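Local coordinates for protein Bacint_00347 (Bacteroides intestinalis DSM 17393, PDB 5MUM) that probably hydrolyses rhamnose-containing glycosides, as a beta-propeller glycoside hydrolase of the rhamnosidase type, at residues Gly34-Ser39 against Ala421-Tyr426; Gly106-Ser111 against Cys122-Pro127; Asp190-Gly195 against Tyr251-Arg256; Val299-Ile304 against Asn314-Asp319; Met333-Arg338 against Arg353-Gly358. One frame throughout, in Å; residues are numbered along the deposited sequence.

How the interactions relate
From the N terminus, the chain first leaves strand 27-34 into Gly34-Ser39, which meets Ala421-Tyr426 in interaction 1 only near the C terminus; this closure spans almost the whole chain, and the other four contacts fall within it in series, none crossing another. Interaction 2 closes a short hairpin, interaction 3 a longer loop between two four-stranded sheets, and interaction 4 a second hairpin; interaction 5 joins the loop entering the last four-stranded sheet to the loop after its second strand. Interactions 2 and 4 lie on opposite sides of the centre of the chain, their own centres about 38 Å apart. Interactions 4 and 5 touch, through Tyr302 OH and Ala337 O, 2.6 Å apart.

Interaction 1 of 5, residues Gly34-Ser39 against Ala421-Tyr426; sequences GYSQTS and APQPVY
Gly34 and Gln423 exchange both of their backbone bonds, as an antiparallel hydrogen-bonded pair should. Gly34 N reaches Gln423 O at 2.9 Å, almost perfectly straight at 178°, although the donor stands above the carbonyl plane. The return bond, Gln423 N to Gly34 O, is longer at 3.1 Å and more bent, but lies in the carbonyl plane. Gln423 O has a second donor, Gln407 NE2 from the neighbouring strand 403-407. Ala421 O accepts from the amide of its own segment: Gln423 NE2 lies 3.0 Å from it, above the carbonyl plane. Ser36 OG also points at Ala421 O, but their 2.5 Å separation is too short to trust, and this serine has two conformers. Chi1 of Gln423 (-63°), with CG anti to the carbonyl carbon, sets Gln423 CG 3.8 Å from Ser36 CB, and a bend at chi2 (-63°) then turns the amide back toward Ala421 O. An alanine in place of Gln423 would probably leave Ala421 O without its amide donor and open a gap beside Ser36 CB. Val425 CG2 lies 4.0 Å from Gly34 N, on the side where a side chain at Gly34 would collide with it. Strand 423-429 lies between 27-34 and 403-407, bringing both chain ends into one sheet, as in the ring closure of beta-propellers. The chemistry implies that main-chain bonds set the register here, while the Gln423 amide probably steadies the loop leading into the strand.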
# COMPACT_ATOMS: atom_id res chain seq x y z
N GLY A 34 19.06 -4.32 5.75
CA GLY A 34 18.60 -3.33 4.81
C GLY A 34 18.93 -1.92 5.23
O GLY A 34 19.25 -1.65 6.40
N TYR A 35 18.85 -1.03 4.27
CA TYR A 35 19.03 0.38 4.53
C TYR A 35 18.05 0.84 5.61
O TYR A 35 16.86 0.47 5.58
CB TYR A 35 18.75 1.16 3.26
CG TYR A 35 19.19 2.56 3.34
CD1 TYR A 35 20.56 2.89 3.24
CD2 TYR A 35 18.27 3.58 3.52
CE1 TYR A 35 20.97 4.21 3.31
CE2 TYR A 35 18.68 4.89 3.60
CZ TYR A 35 20.01 5.20 3.49
OH TYR A 35 20.37 6.52 3.54
N SER A 36 18.54 1.64 6.55
CA SER A 36 17.75 2.05 7.73
C SER A 36 17.70 3.55 7.99
O SER A 36 16.97 3.98 8.88
CB SER A 36 18.36 1.40 8.95
OG SER A 36 19.67 1.89 9.10
N GLN A 37 18.47 4.35 7.26
CA GLN A 37 18.61 5.79 7.53
C GLN A 37 17.44 6.62 7.03
O GLN A 37 17.29 7.80 7.41
CB GLN A 37 19.94 6.32 6.95
CG GLN A 37 21.13 5.81 7.73
CD GLN A 37 22.49 6.35 7.27
OE1 GLN A 37 23.47 6.26 8.00
NE2 GLN A 37 22.53 6.90 6.07
N THR A 38 16.63 6.01 6.19
CA THR A 38 15.30 6.52 5.83
C THR A 38 14.31 5.39 5.92
O THR A 38 14.69 4.23 6.00
CB THR A 38 15.24 7.09 4.41
OG1 THR A 38 15.36 6.02 3.47
CG2 THR A 38 16.32 8.16 4.20
N SER A 39 13.03 5.73 5.85
CA SER A 39 11.96 4.74 5.87
C SER A 39 11.66 4.13 4.50
O SER A 39 10.62 3.48 4.34
CB SER A 39 10.70 5.38 6.48
OG SER A 39 10.35 6.52 5.74
N ALA A 421 23.11 2.37 11.45
CA ALA A 421 23.60 1.20 10.73
C ALA A 421 22.44 0.47 10.03
O ALA A 421 21.29 0.58 10.47
CB ALA A 421 24.28 0.25 11.70
N PRO A 422 22.74 -0.27 8.95
CA PRO A 422 21.73 -1.13 8.35
C PRO A 422 21.12 -2.06 9.39
O PRO A 422 21.83 -2.58 10.26
CB PRO A 422 22.54 -1.95 7.35
CG PRO A 422 23.56 -0.98 6.88
CD PRO A 422 23.96 -0.24 8.13
N GLN A 423 19.81 -2.22 9.36
CA GLN A 423 19.12 -2.99 10.35
C GLN A 423 18.53 -4.18 9.67
O GLN A 423 18.16 -4.11 8.49
CB GLN A 423 18.04 -2.18 11.07
CG GLN A 423 18.55 -0.99 11.84
CD GLN A 423 19.48 -1.40 13.00
OE1 GLN A 423 19.12 -2.28 13.76
NE2 GLN A 423 20.64 -0.77 13.11
N PRO A 424 18.45 -5.30 10.39
CA PRO A 424 17.87 -6.49 9.80
C PRO A 424 16.43 -6.28 9.32
O PRO A 424 15.59 -5.70 10.05
CB PRO A 424 17.86 -7.49 10.93
CG PRO A 424 18.84 -6.99 11.95
CD PRO A 424 19.01 -5.54 11.74
N VAL A 425 16.16 -6.76 8.11
CA VAL A 425 14.80 -6.95 7.61
C VAL A 425 14.27 -8.27 8.12
O VAL A 425 14.95 -9.30 8.08
CB VAL A 425 14.80 -6.92 6.06
CG1 VAL A 425 13.44 -7.28 5.48
CG2 VAL A 425 15.25 -5.55 5.59
N TYR A 426 13.04 -8.25 8.62
CA TYR A 426 12.36 -9.46 9.05
C TYR A 426 11.06 -9.62 8.32
O TYR A 426 10.46 -8.63 7.90
CB TYR A 426 12.01 -9.39 10.53
CG TYR A 426 13.17 -9.22 11.47
CD1 TYR A 426 13.90 -10.32 11.92
CD2 TYR A 426 13.52 -7.95 11.93
CE1 TYR A 426 14.95 -10.17 12.81
CE2 TYR A 426 14.58 -7.79 12.80
CZ TYR A 426 15.29 -8.90 13.23
OH TYR A 426 16.31 -8.70 14.09

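Interaction 2 of 5, residues Gly106-Ser111 against Cys122-Pro127; sequences GYLHLS and CRSTAP
Tyr107 and Pro127 run alongside each other, the proline ring over one face of the phenol. Pro127 CD is 4.1 Å from the ring centroid of Tyr107 and 26° off the normal, which identifies a CH-pi contact. The edge of the same ring faces a carbonyl, Tyr107 CD2 being 3.5 Å from Ser124 O. Replacing Tyr107 by an alanine would probably strip Pro127 of the surface it rests on and leave a gap beside Ser124. A second side-by-side pair is formed by His109 and Arg123: Arg123 CG sits over one face of the imidazole, 4.0 Å from the His109 centroid. With CG anti to the carbonyl carbon (chi1 -70°), the arginine chain runs past that ring, and its guanidinium, turned 42° from it, ends at Glu136 in a salt bridge and at Tyr178. His109 also has Tyr178 edge-to-face, and its ND1 donates to Tyr107 O at 3.3 Å from above the carbonyl plane. Between the two pairs, Ser124 OG accepts from Leu108 N at 3.0 Å and donates to Ala126 O at 2.7 Å, tying the segment after strand 121-123 to the start of strand 108-112. Ser124 N returns a bond to Leu108 O, and Leu110 and Cys122 are paired in both directions. These bonds define an antiparallel beta hairpin, strands 108-112 and 121-123, within a three-stranded blade of the propeller.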
# COMPACT_ATOMS: atom_id res chain seq x y z
N GLY A 106 4.66 -16.61 -12.86
CA GLY A 106 5.73 -16.57 -11.87
C GLY A 106 6.84 -15.59 -12.13
O GLY A 106 7.81 -15.58 -11.39
N TYR A 107 6.74 -14.79 -13.19
CA TYR A 107 7.72 -13.75 -13.42
C TYR A 107 7.50 -12.68 -12.38
O TYR A 107 6.36 -12.28 -12.11
CB TYR A 107 7.62 -13.09 -14.78
CG TYR A 107 8.00 -13.98 -15.92
CD1 TYR A 107 7.07 -14.84 -16.48
CD2 TYR A 107 9.30 -14.00 -16.41
CE1 TYR A 107 7.41 -15.69 -17.53
CE2 TYR A 107 9.66 -14.84 -17.47
CZ TYR A 107 8.68 -15.70 -18.00
OH TYR A 107 8.97 -16.55 -19.04
N LEU A 108 8.61 -12.23 -11.82
CA LEU A 108 8.64 -11.06 -10.93
C LEU A 108 8.60 -9.79 -11.77
O LEU A 108 9.29 -9.69 -12.80
CB LEU A 108 9.92 -11.02 -10.09
CG LEU A 108 10.06 -12.03 -8.95
CD1 LEU A 108 10.23 -13.45 -9.49
CD2 LEU A 108 11.23 -11.64 -8.08
N HIS A 109 7.82 -8.83 -11.29
CA HIS A 109 7.74 -7.51 -11.88
C HIS A 109 8.15 -6.57 -10.77
O HIS A 109 7.63 -6.64 -9.67
CB HIS A 109 6.30 -7.22 -12.27
CG HIS A 109 5.86 -7.99 -13.46
ND1 HIS A 109 5.63 -9.36 -13.44
CD2 HIS A 109 5.55 -7.58 -14.71
CE1 HIS A 109 5.25 -9.75 -14.64
NE2 HIS A 109 5.18 -8.70 -15.43
N LEU A 110 9.06 -5.68 -11.09
CA LEU A 110 9.67 -4.79 -10.10
C LEU A 110 9.60 -3.41 -10.63
O LEU A 110 9.89 -3.20 -11.80
CB LEU A 110 11.16 -5.12 -9.94
CG LEU A 110 11.61 -6.07 -8.85
CD1 LEU A 110 11.27 -5.50 -7.50
CD2 LEU A 110 11.01 -7.48 -9.06
N SER A 111 9.24 -2.46 -9.77
CA SER A 111 9.27 -1.08 -10.12
C SER A 111 9.76 -0.30 -8.92
O SER A 111 9.39 -0.56 -7.77
CB SER A 111 7.90 -0.61 -10.57
OG SER A 111 7.99 0.66 -11.18
N CYS A 122 11.24 -3.50 -14.45
CA CYS A 122 11.81 -4.63 -15.14
C CYS A 122 11.21 -5.89 -14.62
O CYS A 122 10.60 -5.94 -13.52
CB CYS A 122 13.33 -4.64 -15.00
SG CYS A 122 13.82 -4.86 -13.29
N ARG A 123 11.39 -6.92 -15.43
CA ARG A 123 10.91 -8.26 -15.14
C ARG A 123 12.07 -9.21 -14.82
O ARG A 123 13.21 -9.00 -15.26
CB ARG A 123 10.12 -8.79 -16.33
CG ARG A 123 8.80 -8.08 -16.48
CD ARG A 123 8.04 -8.53 -17.69
NE ARG A 123 8.67 -8.01 -18.88
CZ ARG A 123 8.33 -8.33 -20.13
NH1 ARG A 123 7.35 -9.21 -20.38
NH2 ARG A 123 9.00 -7.76 -21.15
N SER A 124 11.78 -10.26 -14.07
CA SER A 124 12.74 -11.35 -13.95
C SER A 124 12.93 -12.01 -15.33
O SER A 124 12.08 -11.93 -16.22
CB SER A 124 12.35 -12.40 -12.88
OG SER A 124 11.16 -13.08 -13.19
N THR A 125 14.10 -12.61 -15.51
CA THR A 125 14.47 -13.23 -16.79
C THR A 125 13.79 -14.57 -16.98
O THR A 125 13.71 -15.07 -18.11
CB THR A 125 15.98 -13.42 -16.86
OG1 THR A 125 16.44 -14.08 -15.69
CG2 THR A 125 16.64 -12.07 -16.92
N ALA A 126 13.31 -15.15 -15.88
CA ALA A 126 12.54 -16.38 -15.89
C ALA A 126 11.60 -16.42 -14.69
O ALA A 126 11.78 -15.66 -13.73
CB ALA A 126 13.48 -17.58 -15.85
N PRO A 127 10.58 -17.29 -14.74
CA PRO A 127 9.67 -17.40 -13.61
C PRO A 127 10.42 -17.76 -12.34
O PRO A 127 11.35 -18.54 -12.40
CB PRO A 127 8.75 -18.56 -14.01
CG PRO A 127 8.83 -18.62 -15.49
CD PRO A 127 10.24 -18.25 -15.81

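Interaction 3 of 5, residues Asp190-Gly195 against Tyr251-Arg256; sequences DVLIDG and YDLPIR
The guanidinium of Arg256 has Pro254 CG over one face, 3.6 Å above its plane, and Asp194 OD2 at its edge, in plane. The grip is side-on but converges on one oxygen: Arg256 NE is 2.8 Å and Arg256 NH2 2.9 Å from Asp194 OD2. The carboxylate and guanidinium planes are 60° apart; NH2 arrives nearly along the C-O axis of OD2, NE from above the carboxylate plane. A chi1 of -180° swings the Asp194 carboxylate away from its own nitrogen and alongside Pro254 and the extended Arg256 chain; the other carboxylate oxygen, OD1, accepts from Glu196 N. A second flat group, the Tyr251 ring, carries Ile255 CD1 over its centre. Next to the salt bridge, the backbones form a single bridge, with residue numbers rising in the same sense on both sides. Ile255 N donates to Leu192 O at 2.7 Å, nearly straight at 170°, and Asp194 N donates to Ile255 O at 2.9 Å. Pro254, which follows a cis peptide bond, packs its CB against Val191 CG1 at 3.9 Å, and Leu192 CD1 meets Leu253 CD2 at 4.0 Å. Both segments are loops: 190-195 links strands 184-189 and 200-207, while the loop 251-256 falls between strands 228-236 and 261-264. Leu192 reaches Leu173 and Met175 of strand 172-179, and Ile193 and Ile255 both touch Trp217 of strand 213-220, at the seam between two four-stranded sheets.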
# COMPACT_ATOMS: atom_id res chain seq x y z
N ASP A 190 -6.29 6.57 -18.05
CA ASP A 190 -5.45 7.77 -18.14
C ASP A 190 -6.05 8.86 -17.24
O ASP A 190 -5.37 9.79 -16.81
CB ASP A 190 -5.59 8.35 -19.62
CG ASP A 190 -4.70 7.67 -20.63
OD1 ASP A 190 -3.55 7.46 -20.33
OD2 ASP A 190 -5.12 7.43 -21.80
N VAL A 191 -7.36 8.86 -17.16
CA VAL A 191 -8.14 9.94 -16.56
C VAL A 191 -9.27 9.27 -15.76
O VAL A 191 -10.44 9.19 -16.20
CB VAL A 191 -8.72 10.87 -17.67
CG1 VAL A 191 -9.44 12.08 -17.06
CG2 VAL A 191 -7.61 11.32 -18.63
N LEU A 192 -8.91 8.81 -14.57
CA LEU A 192 -9.84 8.13 -13.69
C LEU A 192 -10.37 9.03 -12.58
O LEU A 192 -11.58 9.17 -12.43
CB LEU A 192 -9.17 6.91 -13.10
CG LEU A 192 -10.02 6.03 -12.22
CD1 LEU A 192 -11.32 5.71 -12.91
CD2 LEU A 192 -9.23 4.80 -11.86
N ILE A 193 -9.45 9.63 -11.83
CA ILE A 193 -9.78 10.61 -10.81
C ILE A 193 -9.35 11.93 -11.38
O ILE A 193 -8.19 12.09 -11.72
CB ILE A 193 -9.10 10.34 -9.47
CG1 ILE A 193 -9.49 8.97 -8.90
CG2 ILE A 193 -9.50 11.39 -8.43
CD1 ILE A 193 -8.54 8.53 -7.82
N ASP A 194 -10.29 12.87 -11.47
CA ASP A 194 -10.07 14.18 -12.05
C ASP A 194 -10.26 15.31 -11.03
O ASP A 194 -11.37 15.60 -10.59
CB ASP A 194 -11.02 14.32 -13.24
CG ASP A 194 -10.92 15.62 -13.95
OD1 ASP A 194 -9.91 16.33 -13.78
OD2 ASP A 194 -11.90 15.94 -14.70
N GLY A 195 -9.15 15.97 -10.71
CA GLY A 195 -9.12 17.11 -9.80
C GLY A 195 -9.55 18.41 -10.45
O GLY A 195 -9.62 19.45 -9.75
N TYR A 251 -20.30 4.59 -12.39
CA TYR A 251 -19.72 5.92 -12.57
C TYR A 251 -19.75 6.34 -14.05
O TYR A 251 -19.50 5.53 -14.92
CB TYR A 251 -18.27 5.92 -12.14
CG TYR A 251 -18.04 6.16 -10.69
CD1 TYR A 251 -18.20 7.42 -10.16
CD2 TYR A 251 -17.63 5.14 -9.83
CE1 TYR A 251 -17.95 7.68 -8.84
CE2 TYR A 251 -17.36 5.39 -8.51
CZ TYR A 251 -17.53 6.68 -8.01
OH TYR A 251 -17.25 6.98 -6.70
N ASP A 252 -20.01 7.61 -14.28
CA ASP A 252 -19.71 8.25 -15.56
C ASP A 252 -18.34 8.88 -15.33
O ASP A 252 -18.18 9.71 -14.43
CB ASP A 252 -20.82 9.25 -15.93
CG ASP A 252 -22.16 8.54 -16.23
N LEU A 253 -17.33 8.41 -16.05
CA LEU A 253 -15.93 8.81 -15.81
C LEU A 253 -15.62 10.14 -16.49
O LEU A 253 -16.28 10.49 -17.45
CB LEU A 253 -14.97 7.75 -16.35
CG LEU A 253 -15.22 6.36 -15.75
CD1 LEU A 253 -14.35 5.29 -16.39
CD2 LEU A 253 -14.99 6.39 -14.24
N PRO A 254 -14.63 10.90 -16.01
CA PRO A 254 -13.85 10.59 -14.82
C PRO A 254 -14.57 10.91 -13.52
O PRO A 254 -15.68 11.46 -13.52
CB PRO A 254 -12.64 11.49 -14.97
CG PRO A 254 -13.19 12.70 -15.64
CD PRO A 254 -14.25 12.20 -16.59
N ILE A 255 -13.96 10.54 -12.40
CA ILE A 255 -14.61 10.74 -11.12
C ILE A 255 -14.08 12.06 -10.56
O ILE A 255 -12.88 12.21 -10.34
CB ILE A 255 -14.29 9.63 -10.12
CG1 ILE A 255 -14.64 8.25 -10.73
CG2 ILE A 255 -15.05 9.88 -8.82
CD1 ILE A 255 -14.26 7.05 -9.91
N ARG A 256 -15.00 12.96 -10.26
CA ARG A 256 -14.70 14.30 -9.80
C ARG A 256 -15.27 14.50 -8.43
O ARG A 256 -15.99 13.66 -7.92
CB ARG A 256 -15.36 15.28 -10.74
CG ARG A 256 -14.69 15.32 -12.09
CD ARG A 256 -15.53 16.02 -13.13
NE ARG A 256 -14.67 16.13 -14.31
CZ ARG A 256 -15.05 16.03 -15.57
NH1 ARG A 256 -16.33 15.83 -15.91
NH2 ARG A 256 -14.12 16.15 -16.51

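Interaction 4 of 5, residues Val299-Ile304 against Asn314-Asp319; sequences VPQYRI and NRQVSD
Ser318 OG is gripped from two directions: it donates to Gln301 OE1 at 2.7 Å, on a lone pair in the carbonyl plane, and accepts from Tyr302 N at 2.8 Å. Its chi1 of 59° sets OG between the backbone nitrogen and carbonyl carbon of Ser318, within reach of both partners. Beside this, the amide of Gln301 stacks on that of Gln316, the planes only 7° apart and Gln301 CG 3.5 Å from Gln316 CD. Val317 N closes the next bond, to Tyr302 O at 2.8 Å, and Ile304 and Arg315 exchange backbone bonds in both directions. That pairing is an antiparallel beta hairpin, strands 301-307 and 312-316, at the outer side of a four-stranded propeller blade. On the face carrying Arg303 and Gln316, a water at the guanidinium edge accepts from Arg303 NH1 at 2.9 Å and donates to Asn314 OD1 at 2.8 Å. Arg303 is positioned further out by a salt bridge to Asp294, a bond to Trp292 O and a cation-pi contact with the Trp292 ring. Tyr302 turns its ring edge to Ser318 CB. Arg320 N supplies Gln301 OE1 with a second donor, and Arg315 ends on the carbonyls of Val369 and Gly372.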
# COMPACT_ATOMS: atom_id res chain seq x y z
N VAL A 299 -6.27 15.16 19.36
CA VAL A 299 -5.56 13.93 19.21
C VAL A 299 -6.04 13.16 17.98
O VAL A 299 -7.14 12.68 17.99
CB VAL A 299 -5.71 13.06 20.47
CG1 VAL A 299 -4.88 11.80 20.31
CG2 VAL A 299 -5.23 13.84 21.70
N PRO A 300 -5.18 12.99 16.96
CA PRO A 300 -5.60 12.13 15.83
C PRO A 300 -5.76 10.70 16.31
O PRO A 300 -5.03 10.25 17.20
CB PRO A 300 -4.43 12.25 14.85
CG PRO A 300 -3.83 13.61 15.20
CD PRO A 300 -3.90 13.62 16.68
N GLN A 301 -6.71 10.00 15.72
CA GLN A 301 -7.03 8.64 16.10
C GLN A 301 -7.15 7.81 14.86
O GLN A 301 -7.70 8.27 13.83
CB GLN A 301 -8.36 8.59 16.83
CG GLN A 301 -8.46 9.45 18.06
CD GLN A 301 -7.71 8.85 19.26
OE1 GLN A 301 -7.16 7.73 19.22
NE2 GLN A 301 -7.69 9.61 20.35
N TYR A 302 -6.66 6.60 14.95
CA TYR A 302 -6.84 5.62 13.91
C TYR A 302 -8.30 5.27 13.72
O TYR A 302 -9.08 5.22 14.69
CB TYR A 302 -6.10 4.36 14.23
CG TYR A 302 -4.61 4.41 14.06
CD1 TYR A 302 -4.04 4.42 12.80
CD2 TYR A 302 -3.76 4.41 15.15
CE1 TYR A 302 -2.68 4.44 12.62
CE2 TYR A 302 -2.39 4.46 14.98
CZ TYR A 302 -1.85 4.42 13.72
OH TYR A 302 -0.49 4.40 13.55
N ARG A 303 -8.66 5.05 12.46
CA ARG A 303 -10.03 4.83 12.04
C ARG A 303 -10.11 3.69 11.07
O ARG A 303 -9.13 3.37 10.36
CB ARG A 303 -10.60 6.03 11.29
CG ARG A 303 -10.33 7.37 11.90
CD ARG A 303 -11.16 7.60 13.12
NE ARG A 303 -10.73 8.85 13.74
CZ ARG A 303 -11.50 9.64 14.46
NH1 ARG A 303 -12.79 9.38 14.63
NH2 ARG A 303 -10.98 10.71 15.00
N ILE A 304 -11.31 3.15 10.97
CA ILE A 304 -11.62 2.16 9.97
C ILE A 304 -12.93 2.62 9.36
O ILE A 304 -13.82 3.08 10.07
CB ILE A 304 -11.64 0.76 10.56
CG1 ILE A 304 -11.69 -0.27 9.44
CG2 ILE A 304 -12.78 0.57 11.55
CD1 ILE A 304 -11.62 -1.66 10.00
N ASN A 314 -17.98 4.17 9.89
CA ASN A 314 -16.65 4.45 10.36
C ASN A 314 -16.58 4.26 11.88
O ASN A 314 -17.57 4.43 12.58
CB ASN A 314 -16.15 5.82 9.91
CG ASN A 314 -16.88 6.98 10.55
OD1 ASN A 314 -16.48 7.48 11.59
ND2 ASN A 314 -17.93 7.45 9.89
N ARG A 315 -15.41 3.89 12.35
CA ARG A 315 -15.21 3.64 13.75
C ARG A 315 -13.77 3.99 14.13
O ARG A 315 -12.82 3.80 13.35
CB ARG A 315 -15.48 2.18 14.02
CG ARG A 315 -15.39 1.79 15.46
CD ARG A 315 -15.69 0.31 15.63
NE ARG A 315 -15.59 -0.01 17.04
CZ ARG A 315 -15.52 -1.22 17.57
NH1 ARG A 315 -15.54 -2.32 16.82
NH2 ARG A 315 -15.41 -1.31 18.88
N GLN A 316 -13.63 4.47 15.34
CA GLN A 316 -12.35 4.79 15.92
C GLN A 316 -11.75 3.48 16.39
O GLN A 316 -12.41 2.66 17.07
CB GLN A 316 -12.53 5.81 17.06
CG GLN A 316 -11.19 6.32 17.58
CD GLN A 316 -11.30 7.40 18.63
OE1 GLN A 316 -10.66 7.30 19.70
NE2 GLN A 316 -12.04 8.44 18.33
N VAL A 317 -10.50 3.27 16.06
CA VAL A 317 -9.82 2.02 16.39
C VAL A 317 -8.98 2.20 17.64
O VAL A 317 -8.92 1.30 18.49
CB VAL A 317 -8.93 1.59 15.22
CG1 VAL A 317 -8.13 0.32 15.51
CG2 VAL A 317 -9.80 1.43 13.99
N SER A 318 -8.29 3.34 17.71
CA SER A 318 -7.34 3.62 18.76
C SER A 318 -7.95 4.41 19.92
O SER A 318 -9.09 4.88 19.85
CB SER A 318 -6.18 4.41 18.17
OG SER A 318 -6.60 5.64 17.59
N ASP A 319 -7.18 4.54 20.98
CA ASP A 319 -7.61 5.31 22.16
C ASP A 319 -6.39 6.12 22.62
O ASP A 319 -5.87 5.98 23.75
CB ASP A 319 -8.12 4.33 23.22
CG ASP A 319 -8.57 4.99 24.50
OD1 ASP A 319 -9.13 6.12 24.50
OD2 ASP A 319 -8.35 4.35 25.54
O HOH W 1 -14.57 7.35 13.62

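Interaction 5 of 5, residues Met333-Arg338 against Arg353-Gly358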
# COMPACT_ATOMS: atom_id res chain seq x y z
N MET A 333 9.39 13.21 11.90
CA MET A 333 8.74 11.91 11.67
C MET A 333 7.33 12.04 12.20
O MET A 333 7.15 12.50 13.31
CB MET A 333 9.46 10.81 12.48
CG MET A 333 9.15 9.38 12.08
SD MET A 333 9.44 8.11 13.34
CE MET A 333 10.45 8.86 14.61
N ILE A 334 6.33 11.56 11.45
CA ILE A 334 4.98 11.53 11.98
C ILE A 334 4.97 10.45 13.07
O ILE A 334 5.49 9.38 12.86
CB ILE A 334 3.89 11.29 10.91
CG1 ILE A 334 3.97 12.37 9.81
CG2 ILE A 334 2.53 11.33 11.56
CD1 ILE A 334 3.27 12.00 8.52
N PRO A 335 4.42 10.74 14.25
CA PRO A 335 4.58 9.82 15.40
C PRO A 335 3.71 8.57 15.40
O PRO A 335 3.84 7.73 16.31
CB PRO A 335 4.25 10.70 16.61
CG PRO A 335 3.47 11.83 16.07
CD PRO A 335 3.92 12.07 14.67
N ILE A 336 2.86 8.43 14.39
CA ILE A 336 2.14 7.20 14.13
C ILE A 336 2.31 6.85 12.67
O ILE A 336 2.47 7.73 11.80
CB ILE A 336 0.65 7.25 14.55
CG1 ILE A 336 -0.21 8.08 13.60
CG2 ILE A 336 0.50 7.80 15.96
CD1 ILE A 336 -1.65 8.17 14.05
N ALA A 337 2.28 5.55 12.40
CA ALA A 337 2.38 5.06 11.05
C ALA A 337 1.01 5.06 10.40
O ALA A 337 -0.03 4.85 11.05
CB ALA A 337 2.89 3.63 11.06
N ARG A 338 1.03 5.14 9.09
CA ARG A 338 -0.15 4.83 8.34
C ARG A 338 -0.41 3.31 8.40
O ARG A 338 0.51 2.52 8.34
CB ARG A 338 -0.03 5.33 6.94
CG ARG A 338 0.01 6.83 6.93
CD ARG A 338 0.35 7.38 5.58
NE ARG A 338 1.75 7.12 5.30
CZ ARG A 338 2.40 7.63 4.28
NH1 ARG A 338 1.78 8.41 3.39
NH2 ARG A 338 3.67 7.35 4.14
N ARG A 353 1.80 1.55 14.17
CA ARG A 353 2.98 1.82 15.01
C ARG A 353 2.73 3.19 15.57
O ARG A 353 2.33 4.11 14.83
CB ARG A 353 4.25 1.77 14.19
CG ARG A 353 5.52 2.30 14.84
CD ARG A 353 5.71 3.79 14.64
NE ARG A 353 5.82 4.12 13.24
CZ ARG A 353 5.81 5.35 12.73
NH1 ARG A 353 5.59 6.41 13.51
NH2 ARG A 353 5.93 5.52 11.42
N ASP A 354 3.01 3.35 16.84
CA ASP A 354 2.63 4.57 17.55
C ASP A 354 3.70 4.89 18.59
O ASP A 354 4.09 4.02 19.39
CB ASP A 354 1.27 4.33 18.20
CG ASP A 354 0.61 5.58 18.78
OD1 ASP A 354 1.28 6.58 19.11
OD2 ASP A 354 -0.63 5.53 18.92
N GLU A 355 4.11 6.14 18.63
CA GLU A 355 5.02 6.61 19.68
C GLU A 355 4.51 6.32 21.11
O GLU A 355 5.32 6.12 22.01
CB GLU A 355 5.32 8.09 19.51
CG GLU A 355 4.21 9.08 19.88
CD GLU A 355 4.72 10.53 19.90
OE1 GLU A 355 5.96 10.71 19.75
OE2 GLU A 355 3.90 11.49 19.99
N GLU A 356 3.20 6.30 21.32
CA GLU A 356 2.62 5.97 22.65
C GLU A 356 2.91 4.57 23.07
O GLU A 356 2.83 4.27 24.25
CB GLU A 356 1.09 6.12 22.66
CG GLU A 356 0.61 7.55 22.50
CD GLU A 356 -0.89 7.70 22.73
OE1 GLU A 356 -1.68 6.72 22.74
OE2 GLU A 356 -1.30 8.84 22.94
N ARG A 357 3.17 3.68 22.10
CA ARG A 357 3.48 2.31 22.36
C ARG A 357 4.97 2.00 22.14
O ARG A 357 5.31 0.86 21.84
CB ARG A 357 2.56 1.44 21.49
CG ARG A 357 1.08 1.65 21.78
CD ARG A 357 0.21 0.54 21.22
NE ARG A 357 0.46 -0.72 21.90
CZ ARG A 357 -0.09 -1.09 23.06
NH1 ARG A 357 -0.97 -0.32 23.69
NH2 ARG A 357 0.22 -2.28 23.56
N GLY A 358 5.84 3.00 22.28
CA GLY A 358 7.27 2.82 22.07
C GLY A 358 7.67 2.57 20.62
O GLY A 358 8.72 2.01 20.36
O HOH W 2 5.87 8.19 10.16
O HOH W 3 6.58 6.60 16.21
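A single backbone bridge between two loops at the end of a propeller blade, Ile336 to Asp354 with CA atoms 4.3 Å apart, ties the loop entering strand 340-344 to the loop leaving strand 347-352, where Asp354 makes an Asx turn. Two main-chain bonds flank the bridge, Ala337 N to Arg353 O at 2.8 Å and Glu355 N to Pro335 O, also at 2.8 Å. Arg353 then bends back over the first of them: with chi2 at -88° and chi3 at -61°, its guanidinium comes to lie with Ala337 N over its centre, 3.5 Å above the plane. At its edge, Arg353 NH1 donates to Ile334 O at 3.0 Å, a bond that lies within both the guanidinium and the carbonyl plane and is nearly straight at 164°. Water extends this grip, one molecule joining Ile334 O to Arg353 NH2 and another joining Pro335 O to NH1. Arg353 NE donates to Trp387 O, so the plane of the group is held from several sides. Glu355 lies beside Pro335, its CD touching Pro335 CB at 3.3 Å. The Asx turn rests on Asp354 OD1 accepting from Glu356 N at 2.9 Å, with the donor above the carboxylate plane, while OD2 forms a salt bridge with Arg320. Against that same carboxylate packs Ile336, its methyl CG2 3.5 Å from Asp354 OD1.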